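Local coordinates for protein transcarboxylase 5S subunit (Propionibacterium freudenreichii subsp. shermanii, PDB 1RQB) that transfers the carboxyl group from the biotin of the 1.3S subunit to pyruvate, forming oxaloacetate, as the cobalt-binding subunit of a multienzyme complex, at residues F78-P83 and P461-H466; P298-F303 and P471-L476; L99-R104 and D132-F137. One frame throughout, in Å; residues are numbered along the deposited sequence.

In the fold
The first segment of contact 1, 78-83, joins helices 71-77 and 83-93. Contact 3 then closes a short loop by pairing strands 99-103 and 133-136 in the barrel; it is nested within the long loop of contact 1. Residues 298-303, after helix 283-296, open contact 2 before helix 460-466 returns to 78-83 and closes contact 1. Residues 471-476 close contact 2 last, so contacts 1 and 2 cross along the chain. These two lie about 17 Å apart between centres and meet through a probable hydrogen bond from His472 N to Leu79 O. Together they tie the C-terminal part of the chain to the loop after helix 71-77 and to the segment after helix 283-296.

Contact 1. Residues F78-P83 and P461-H466; sequences FLNEDP and PVFFEH
Asn80 and His466 make the one hydrogen bond of this contact, from ND2 of the asparagine to the backbone O of the histidine, at 3.0 Å and 153° at the hydrogen. The oxygen lies close to the plane of the Asn80 amide, whereas ND2 stands well above the carbonyl plane of His466. Asn80 CG is anti to the backbone N (chi1 -169°), and the amide at the end of the side chain comes up to His466, the last residue of helix 460-466. ND2 also donates to the carbonyl of Gly470, so one amide nitrogen serves two backbone oxygens. The other branch has a different role: OD1 rests 3.4 Å from CB of His466, a van der Waals contact.

The apolar part belongs to Phe463. Its CG is likewise anti to the backbone N (chi1 173°), and the far end of the ring meets the backbone of 80-82. CE1 comes within 3.7 Å of Asn80 C, which sits at the ring edge. CZ touches Asp82 CA at 3.5 Å, and CB of Asp82 lies at the edge in the ring plane, 3.8 Å from CZ. The carbonyl O of Glu81 approaches CZ obliquely, also at 3.5 Å. Ile76 of helix 71-77 touches the same phenylalanine.

Capping and salt bridges complete the setting beyond the two segments. Asp82 caps the start of helix 83-93 through OD1 to Trp84 N, while its OD2 forms a salt bridge with Arg467; Glu81 pairs with Arg86.

The contact sets the loop between helices 71-77 and 83-93, in the pyruvate carboxyltransferase region, against helix 460-466 of the conserved carboxylase region. Across it the ring of Phe463 meets mainly backbone atoms of residues 80-82, and the Asn80 amide binds His466 O at the helix C-terminus, where the helix dipole would probably strengthen the bond.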
loop_
_atom_site.group_PDB
_atom_site.type_symbol
_atom_site.label_atom_id
_atom_site.label_comp_id
_atom_site.label_asym_id
_atom_site.label_seq_id
_atom_site.Cartn_x
_atom_site.Cartn_y
_atom_site.Cartn_z
ATOM N N PHE A 78 12.959 23.256 -13.962
ATOM C CA PHE A 78 14.021 22.461 -13.325
ATOM C C PHE A 78 14.798 21.571 -14.297
ATOM O O PHE A 78 15.957 21.250 -14.037
ATOM C CB PHE A 78 13.424 21.521 -12.269
ATOM C CG PHE A 78 12.580 22.207 -11.239
ATOM C CD1 PHE A 78 11.275 21.785 -11.010
ATOM C CD2 PHE A 78 13.096 23.246 -10.475
ATOM C CE1 PHE A 78 10.491 22.388 -10.033
ATOM C CE2 PHE A 78 12.325 23.857 -9.495
ATOM C CZ PHE A 78 11.016 23.427 -9.272
ATOM N N LEU A 79 14.197 21.154 -15.406
ATOM C CA LEU A 79 14.888 20.187 -16.271
ATOM C C LEU A 79 15.401 20.797 -17.576
ATOM O O LEU A 79 15.942 20.074 -18.412
ATOM C CB LEU A 79 13.937 19.021 -16.584
ATOM C CG LEU A 79 13.237 18.354 -15.390
ATOM C CD1 LEU A 79 12.320 17.254 -15.897
ATOM C CD2 LEU A 79 14.264 17.781 -14.420
ATOM N N ASN A 80 15.241 22.103 -17.760
ATOM C CA ASN A 80 15.677 22.769 -18.997
ATOM C C ASN A 80 15.219 21.947 -20.202
ATOM O O ASN A 80 15.977 21.709 -21.142
ATOM C CB ASN A 80 17.205 22.925 -19.037
ATOM C CG ASN A 80 17.664 23.842 -20.166
ATOM O OD1 ASN A 80 17.204 24.978 -20.274
ATOM N ND2 ASN A 80 18.562 23.349 -21.017
ATOM N N GLU A 81 13.961 21.528 -20.170
ATOM C CA GLU A 81 13.395 20.698 -21.243
ATOM C C GLU A 81 12.164 21.387 -21.836
ATOM O O GLU A 81 11.369 21.988 -21.115
ATOM C CB GLU A 81 12.989 19.342 -20.654
ATOM C CG GLU A 81 12.406 18.376 -21.663
ATOM C CD GLU A 81 12.051 17.041 -21.038
ATOM O OE1 GLU A 81 12.465 16.795 -19.880
ATOM O OE2 GLU A 81 11.369 16.235 -21.705
ATOM N N ASP A 82 12.015 21.314 -23.152
ATOM C CA ASP A 82 10.836 21.915 -23.793
ATOM C C ASP A 82 9.696 20.899 -23.675
ATOM O O ASP A 82 9.783 19.799 -24.216
ATOM C CB ASP A 82 11.118 22.202 -25.275
ATOM C CG ASP A 82 10.043 23.071 -25.914
ATOM O OD1 ASP A 82 8.866 22.952 -25.510
ATOM O OD2 ASP A 82 10.375 23.867 -26.823
ATOM N N PRO A 83 8.610 21.256 -22.971
ATOM C CA PRO A 83 7.471 20.338 -22.794
ATOM C C PRO A 83 6.882 19.856 -24.122
ATOM O O PRO A 83 6.385 18.735 -24.223
ATOM C CB PRO A 83 6.453 21.174 -22.014
ATOM C CG PRO A 83 7.252 22.289 -21.407
ATOM C CD PRO A 83 8.305 22.593 -22.440
ATOM N N PRO A 461 11.815 33.487 -19.926
ATOM C CA PRO A 461 13.075 34.141 -20.312
ATOM C C PRO A 461 14.331 33.297 -20.078
ATOM O O PRO A 461 15.171 33.154 -20.966
ATOM C CB PRO A 461 13.080 35.411 -19.461
ATOM C CG PRO A 461 11.619 35.739 -19.362
ATOM C CD PRO A 461 11.010 34.375 -19.071
ATOM N N VAL A 462 14.455 32.749 -18.876
ATOM C CA VAL A 462 15.627 31.932 -18.527
ATOM C C VAL A 462 15.637 30.648 -19.359
ATOM O O VAL A 462 16.673 30.239 -19.881
ATOM C CB VAL A 462 15.622 31.565 -17.031
ATOM C CG1 VAL A 462 16.741 30.566 -16.729
ATOM C CG2 VAL A 462 15.815 32.818 -16.195
ATOM N N PHE A 463 14.480 30.017 -19.501
ATOM C CA PHE A 463 14.408 28.762 -20.263
ATOM C C PHE A 463 14.838 28.975 -21.718
ATOM O O PHE A 463 15.656 28.222 -22.244
ATOM C CB PHE A 463 12.990 28.183 -20.225
ATOM C CG PHE A 463 12.808 26.994 -21.120
ATOM C CD1 PHE A 463 13.616 25.867 -20.971
ATOM C CD2 PHE A 463 11.866 27.011 -22.137
ATOM C CE1 PHE A 463 13.486 24.778 -21.828
ATOM C CE2 PHE A 463 11.729 25.922 -23.004
ATOM C CZ PHE A 463 12.538 24.808 -22.849
ATOM N N PHE A 464 14.292 29.996 -22.370
ATOM C CA PHE A 464 14.608 30.251 -23.783
ATOM C C PHE A 464 16.110 30.469 -23.977
ATOM O O PHE A 464 16.671 30.104 -25.009
ATOM C CB PHE A 464 13.858 31.491 -24.290
ATOM C CG PHE A 464 12.374 31.286 -24.481
ATOM C CD1 PHE A 464 11.534 32.381 -24.657
ATOM C CD2 PHE A 464 11.819 30.009 -24.501
ATOM C CE1 PHE A 464 10.160 32.212 -24.851
ATOM C CE2 PHE A 464 10.447 29.826 -24.695
ATOM C CZ PHE A 464 9.616 30.931 -24.870
ATOM N N GLU A 465 16.767 31.052 -22.983
ATOM C CA GLU A 465 18.201 31.344 -23.115
ATOM C C GLU A 465 19.058 30.087 -22.943
ATOM O O GLU A 465 20.143 30.000 -23.516
ATOM C CB GLU A 465 18.629 32.378 -22.074
ATOM C CG GLU A 465 20.059 32.868 -22.276
ATOM C CD GLU A 465 20.807 33.089 -20.975
ATOM O OE1 GLU A 465 20.235 33.709 -20.050
ATOM O OE2 GLU A 465 21.976 32.652 -20.883
ATOM N N HIS A 466 18.574 29.099 -22.190
ATOM C CA HIS A 466 19.381 27.904 -21.898
ATOM C C HIS A 466 18.907 26.641 -22.620
ATOM O O HIS A 466 19.611 25.634 -22.608
ATOM C CB HIS A 466 19.346 27.637 -20.393
ATOM C CG HIS A 466 20.136 28.618 -19.586
ATOM N ND1 HIS A 466 21.512 28.679 -19.633
ATOM C CD2 HIS A 466 19.746 29.562 -18.698
ATOM C CE1 HIS A 466 21.937 29.617 -18.805
ATOM N NE2 HIS A 466 20.885 30.166 -18.225
#

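Contact 2. Residues P298-F303 and P471-L476; sequences PKYKKF and PHSVAL
Tyr300 spreads one face of its ring over CB of Ala475, a CH-pi contact with the methyl 3.6 Å from the ring centroid and 16° off the normal. The methyl is displaced toward the rim, so CZ is its nearest ring atom, at 3.5 Å. Beyond the ring, the hydroxyl bonds to Asp48 OD2 and Ala45 N. An alanine in place of Tyr300 would probably leave the methyl of Ala475 without its aromatic cover and the Ala45 N-H without its hydroxyl partner.

Backbone pairing fixes the neighbouring residue: Leu476 N donates to Lys299 O at 2.9 Å and 160°. The alkyl chain of Lys299 runs past Leu476 O, which lies 3.5 Å from Lys299 CB, and a water bonded to that oxygen makes a weak link to NZ. The firmer partner of NZ is Asp48, in a salt bridge. On the exposed flank, CD1 of Leu476 meets CG of Lys301 at 3.6 Å, while the ammonium group of Lys301 reaches Glu484.

Phe303 uses its edge. Val474 O lies in the ring plane, 3.5 Å from CE1. CG2 of Val474, set between its backbone N and carbonyl carbon (chi1 to CG1 -67°), packs on CZ of Phe303 at 3.6 Å, the two side chains crossing at about a right angle.

The side chain of Tyr300 is about 7 Å from that of the substrate-binding His36. Within 471-476, Ser473 OG accepts from Ala475 N: an ST turn in a C-terminal surface loop of the carboxylase region, held on the 3-10 segment that follows helix 283-296.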
loop_
_atom_site.group_PDB
_atom_site.type_symbol
_atom_site.label_atom_id
_atom_site.label_comp_id
_atom_site.label_asym_id
_atom_site.label_seq_id
_atom_site.Cartn_x
_atom_site.Cartn_y
_atom_site.Cartn_z
ATOM N N PRO A 298 15.620 4.755 -7.388
ATOM C CA PRO A 298 16.572 5.146 -6.335
ATOM C C PRO A 298 17.335 6.452 -6.575
ATOM O O PRO A 298 17.757 7.112 -5.625
ATOM C CB PRO A 298 17.505 3.935 -6.242
ATOM C CG PRO A 298 16.609 2.797 -6.647
ATOM C CD PRO A 298 15.896 3.385 -7.847
ATOM N N LYS A 299 17.502 6.830 -7.840
ATOM C CA LYS A 299 18.229 8.062 -8.187
ATOM C C LYS A 299 17.455 9.315 -7.770
ATOM O O LYS A 299 18.022 10.405 -7.712
ATOM C CB LYS A 299 18.501 8.130 -9.695
ATOM C CG LYS A 299 19.347 6.988 -10.231
ATOM C CD LYS A 299 19.773 7.220 -11.683
ATOM C CE LYS A 299 18.599 7.424 -12.628
ATOM N NZ LYS A 299 19.074 7.560 -14.043
ATOM N N TYR A 300 16.168 9.170 -7.461
ATOM C CA TYR A 300 15.336 10.326 -7.099
ATOM C C TYR A 300 15.063 10.378 -5.595
ATOM O O TYR A 300 14.162 11.088 -5.152
ATOM C CB TYR A 300 14.007 10.257 -7.870
ATOM C CG TYR A 300 14.193 10.500 -9.353
ATOM C CD1 TYR A 300 14.589 9.470 -10.216
ATOM C CD2 TYR A 300 14.048 11.789 -9.879
ATOM C CE1 TYR A 300 14.841 9.727 -11.571
ATOM C CE2 TYR A 300 14.297 12.054 -11.218
ATOM C CZ TYR A 300 14.691 11.033 -12.055
ATOM O OH TYR A 300 14.939 11.320 -13.372
ATOM N N LYS A 301 15.867 9.678 -4.803
ATOM C CA LYS A 301 15.641 9.614 -3.352
ATOM C C LYS A 301 15.574 10.997 -2.697
ATOM O O LYS A 301 14.843 11.175 -1.724
ATOM C CB LYS A 301 16.726 8.788 -2.663
ATOM C CG LYS A 301 18.118 9.376 -2.746
ATOM C CD LYS A 301 19.096 8.523 -1.951
ATOM C CE LYS A 301 18.657 8.412 -0.494
ATOM N NZ LYS A 301 19.587 7.582 0.330
ATOM N N LYS A 302 16.325 11.975 -3.195
ATOM C CA LYS A 302 16.319 13.307 -2.569
ATOM C C LYS A 302 14.958 13.990 -2.710
ATOM O O LYS A 302 14.711 15.010 -2.068
ATOM C CB LYS A 302 17.387 14.226 -3.195
ATOM C CG LYS A 302 18.849 13.784 -3.047
ATOM C CD LYS A 302 19.286 13.701 -1.579
ATOM C CE LYS A 302 20.777 13.351 -1.474
ATOM N NZ LYS A 302 21.259 13.412 -0.064
ATOM N N PHE A 303 14.065 13.467 -3.550
ATOM C CA PHE A 303 12.766 14.131 -3.735
ATOM C C PHE A 303 11.608 13.285 -3.198
ATOM O O PHE A 303 10.448 13.655 -3.372
ATOM C CB PHE A 303 12.505 14.412 -5.228
ATOM C CG PHE A 303 13.569 15.240 -5.890
ATOM C CD1 PHE A 303 14.615 14.632 -6.576
ATOM C CD2 PHE A 303 13.532 16.627 -5.812
ATOM C CE1 PHE A 303 15.616 15.397 -7.179
ATOM C CE2 PHE A 303 14.528 17.411 -6.407
ATOM C CZ PHE A 303 15.571 16.798 -7.090
ATOM N N PRO A 471 18.056 19.043 -22.469
ATOM C CA PRO A 471 17.502 18.724 -21.156
ATOM C C PRO A 471 18.525 18.121 -20.191
ATOM O O PRO A 471 19.446 17.413 -20.595
ATOM C CB PRO A 471 16.358 17.764 -21.481
ATOM C CG PRO A 471 16.823 17.084 -22.701
ATOM C CD PRO A 471 17.472 18.185 -23.517
ATOM N N HIS A 472 18.355 18.436 -18.913
ATOM C CA HIS A 472 19.259 17.919 -17.877
ATOM C C HIS A 472 18.439 17.112 -16.868
ATOM O O HIS A 472 17.217 17.011 -16.972
ATOM C CB HIS A 472 19.965 19.074 -17.173
ATOM C CG HIS A 472 20.646 20.026 -18.109
ATOM N ND1 HIS A 472 21.433 19.604 -19.158
ATOM C CD2 HIS A 472 20.682 21.377 -18.130
ATOM C CE1 HIS A 472 21.927 20.657 -19.785
ATOM N NE2 HIS A 472 21.488 21.745 -19.181
ATOM N N SER A 473 19.137 16.520 -15.910
ATOM C CA SER A 473 18.476 15.732 -14.860
ATOM C C SER A 473 18.928 16.270 -13.502
ATOM O O SER A 473 20.057 16.732 -13.351
ATOM C CB SER A 473 18.856 14.255 -14.988
ATOM O OG SER A 473 18.297 13.512 -13.922
ATOM N N VAL A 474 18.039 16.245 -12.520
ATOM C CA VAL A 474 18.413 16.720 -11.181
ATOM C C VAL A 474 18.509 15.514 -10.243
ATOM O O VAL A 474 18.631 15.662 -9.029
ATOM C CB VAL A 474 17.386 17.724 -10.633
ATOM C CG1 VAL A 474 17.433 18.996 -11.457
ATOM C CG2 VAL A 474 15.976 17.119 -10.669
ATOM N N ALA A 475 18.430 14.325 -10.829
ATOM C CA ALA A 475 18.506 13.073 -10.061
ATOM C C ALA A 475 19.977 12.755 -9.786
ATOM O O ALA A 475 20.871 13.264 -10.461
ATOM C CB ALA A 475 17.876 11.929 -10.864
ATOM N N LEU A 476 20.219 11.913 -8.795
ATOM C CA LEU A 476 21.595 11.507 -8.478
ATOM C C LEU A 476 22.126 10.682 -9.651
ATOM O O LEU A 476 21.360 10.017 -10.347
ATOM C CB LEU A 476 21.604 10.645 -7.210
ATOM C CG LEU A 476 21.013 11.316 -5.967
ATOM C CD1 LEU A 476 20.872 10.297 -4.848
ATOM C CD2 LEU A 476 21.917 12.465 -5.528
HETATM O O HOH W 1 20.981 10.143 -13.190
#

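Contact 3. Residues L99-R104 and D132-F137; sequences LQMLLR and DVFRVF
Leu99 and Asp132 meet at the start of a parallel pairing of strands 99-103 and 133-136 in the TIM barrel, joined by a beta-alpha-beta crossover through helix 116-128. Leu99 N donates to Asp132 OD2 at 2.8 Å, which receives it on its anti lone pair and also salt-bridges Arg91. Leu99 O accepts from both Asp132 N and Val133 N.

Gln100 CG is anti to the backbone N (chi1 -178°), and the chain runs on extended into the barrel, its NE2 above one face of the Arg135 guanidinium, 3.2 Å from NH2. Both are donors, so no bond joins them, and the amide and guanidinium planes are 63° apart. OE1 bonds to Ser63, while Arg135 is held by Gln161 and Asp250 and touches the cobalt ligand His226.

Met101, present as selenomethionine, points to the other face, toward helix 116-128; its N donates to Val133 O and its O accepts from Arg135 N. SE approaches the Phe134 ring obliquely, 4.6 Å from the centroid, a Met-aromatic contact.

Leu102 returns to the face of Gln100, its nearest side-chain atom about 6 Å from the cobalt ion. CD1 touches CD2 of Phe137 at 3.5 Å.

Leu103 N donates to Arg135 O at 2.9 Å, and its O accepts from Phe137 N.

Arg104 CG lies over the face of Phe137, 4.0 Å from the ring centroid and 24° off the normal, with CB beside CE2.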
loop_
_atom_site.group_PDB
_atom_site.type_symbol
_atom_site.label_atom_id
_atom_site.label_comp_id
_atom_site.label_asym_id
_atom_site.label_seq_id
_atom_site.Cartn_x
_atom_site.Cartn_y
_atom_site.Cartn_z
ATOM N N LEU A 99 -2.832 9.023 -25.911
ATOM C CA LEU A 99 -2.095 9.851 -24.946
ATOM C C LEU A 99 -3.108 10.707 -24.186
ATOM O O LEU A 99 -4.085 11.182 -24.764
ATOM C CB LEU A 99 -1.076 10.740 -25.659
ATOM C CG LEU A 99 -0.058 9.994 -26.532
ATOM C CD1 LEU A 99 1.049 10.964 -26.961
ATOM C CD2 LEU A 99 0.534 8.829 -25.768
ATOM N N GLN A 100 -2.869 10.896 -22.892
ATOM C CA GLN A 100 -3.815 11.663 -22.069
ATOM C C GLN A 100 -3.068 12.726 -21.264
ATOM O O GLN A 100 -1.923 12.525 -20.863
ATOM C CB GLN A 100 -4.532 10.690 -21.130
ATOM C CG GLN A 100 -5.588 11.304 -20.243
ATOM C CD GLN A 100 -6.443 10.238 -19.564
ATOM O OE1 GLN A 100 -6.866 9.274 -20.201
ATOM N NE2 GLN A 100 -6.711 10.418 -18.274
HETATM N N MSE A 101 -3.726 13.865 -21.049
HETATM C CA MSE A 101 -3.134 14.945 -20.245
HETATM C C MSE A 101 -4.188 15.461 -19.264
HETATM O O MSE A 101 -5.381 15.211 -19.430
HETATM C CB MSE A 101 -2.690 16.130 -21.112
HETATM C CG MSE A 101 -3.841 16.942 -21.729
HETATM SE SE MSE A 101 -3.259 18.651 -22.533
HETATM C CE MSE A 101 -2.365 19.401 -20.982
ATOM N N LEU A 102 -3.713 16.167 -18.244
ATOM C CA LEU A 102 -4.571 16.813 -17.243
ATOM C C LEU A 102 -4.476 18.313 -17.527
ATOM O O LEU A 102 -3.376 18.862 -17.584
ATOM C CB LEU A 102 -4.062 16.526 -15.821
ATOM C CG LEU A 102 -4.904 17.180 -14.715
ATOM C CD1 LEU A 102 -6.274 16.507 -14.662
ATOM C CD2 LEU A 102 -4.204 17.069 -13.354
ATOM N N LEU A 103 -5.623 18.962 -17.725
ATOM C CA LEU A 103 -5.663 20.392 -18.065
ATOM C C LEU A 103 -6.644 21.096 -17.124
ATOM O O LEU A 103 -7.809 20.710 -17.049
ATOM C CB LEU A 103 -6.134 20.543 -19.512
ATOM C CG LEU A 103 -6.161 21.958 -20.086
ATOM C CD1 LEU A 103 -4.727 22.503 -20.170
ATOM C CD2 LEU A 103 -6.806 21.924 -21.459
ATOM N N ARG A 104 -6.194 22.148 -16.439
ATOM C CA ARG A 104 -7.062 22.811 -15.455
ATOM C C ARG A 104 -7.951 23.885 -16.089
ATOM O O ARG A 104 -7.887 25.063 -15.744
ATOM C CB ARG A 104 -6.213 23.369 -14.301
ATOM C CG ARG A 104 -7.050 23.853 -13.097
ATOM C CD ARG A 104 -6.196 24.076 -11.846
ATOM N NE ARG A 104 -5.188 25.125 -11.979
ATOM C CZ ARG A 104 -5.315 26.342 -11.455
ATOM N NH1 ARG A 104 -6.407 26.658 -10.770
ATOM N NH2 ARG A 104 -4.347 27.236 -11.594
ATOM N N ASP A 132 -4.501 12.923 -27.295
ATOM C CA ASP A 132 -5.734 12.221 -27.686
ATOM C C ASP A 132 -6.865 12.463 -26.684
ATOM O O ASP A 132 -7.994 12.766 -27.070
ATOM C CB ASP A 132 -5.497 10.701 -27.771
ATOM C CG ASP A 132 -4.519 10.312 -28.866
ATOM O OD1 ASP A 132 -4.773 10.664 -30.042
ATOM O OD2 ASP A 132 -3.500 9.647 -28.557
ATOM N N VAL A 133 -6.567 12.294 -25.399
ATOM C CA VAL A 133 -7.586 12.454 -24.351
ATOM C C VAL A 133 -7.224 13.653 -23.473
ATOM O O VAL A 133 -6.102 13.768 -22.981
ATOM C CB VAL A 133 -7.670 11.184 -23.453
ATOM C CG1 VAL A 133 -8.718 11.378 -22.360
ATOM C CG2 VAL A 133 -8.013 9.957 -24.301
ATOM N N PHE A 134 -8.185 14.546 -23.292
ATOM C CA PHE A 134 -7.964 15.733 -22.456
ATOM C C PHE A 134 -8.834 15.653 -21.200
ATOM O O PHE A 134 -10.058 15.754 -21.271
ATOM C CB PHE A 134 -8.343 17.014 -23.208
ATOM C CG PHE A 134 -7.442 17.338 -24.377
ATOM C CD1 PHE A 134 -7.566 16.659 -25.587
ATOM C CD2 PHE A 134 -6.504 18.367 -24.275
ATOM C CE1 PHE A 134 -6.764 17.012 -26.698
ATOM C CE2 PHE A 134 -5.706 18.728 -25.361
ATOM C CZ PHE A 134 -5.840 18.047 -26.580
ATOM N N ARG A 135 -8.213 15.456 -20.049
ATOM C CA ARG A 135 -8.992 15.449 -18.803
ATOM C C ARG A 135 -9.052 16.898 -18.318
ATOM O O ARG A 135 -8.070 17.441 -17.815
ATOM C CB ARG A 135 -8.347 14.533 -17.759
ATOM C CG ARG A 135 -9.051 14.576 -16.391
ATOM C CD ARG A 135 -8.474 13.531 -15.436
ATOM N NE ARG A 135 -8.797 12.175 -15.871
ATOM C CZ ARG A 135 -8.296 11.071 -15.324
ATOM N NH1 ARG A 135 -7.431 11.157 -14.321
ATOM N NH2 ARG A 135 -8.689 9.883 -15.759
ATOM N N VAL A 136 -10.204 17.530 -18.506
ATOM C CA VAL A 136 -10.364 18.944 -18.134
ATOM C C VAL A 136 -10.984 19.043 -16.740
ATOM O O VAL A 136 -12.027 18.444 -16.487
ATOM C CB VAL A 136 -11.288 19.668 -19.141
ATOM C CG1 VAL A 136 -11.322 21.160 -18.836
ATOM C CG2 VAL A 136 -10.786 19.432 -20.570
ATOM N N PHE A 137 -10.348 19.789 -15.835
ATOM C CA PHE A 137 -10.926 19.913 -14.490
ATOM C C PHE A 137 -10.849 21.355 -13.984
ATOM O O PHE A 137 -10.192 22.218 -14.567
ATOM C CB PHE A 137 -10.236 18.942 -13.502
ATOM C CG PHE A 137 -8.937 19.451 -12.914
ATOM C CD1 PHE A 137 -8.885 19.892 -11.597
ATOM C CD2 PHE A 137 -7.772 19.487 -13.673
ATOM C CE1 PHE A 137 -7.689 20.365 -11.036
ATOM C CE2 PHE A 137 -6.573 19.958 -13.127
ATOM C CZ PHE A 137 -6.530 20.396 -11.810
#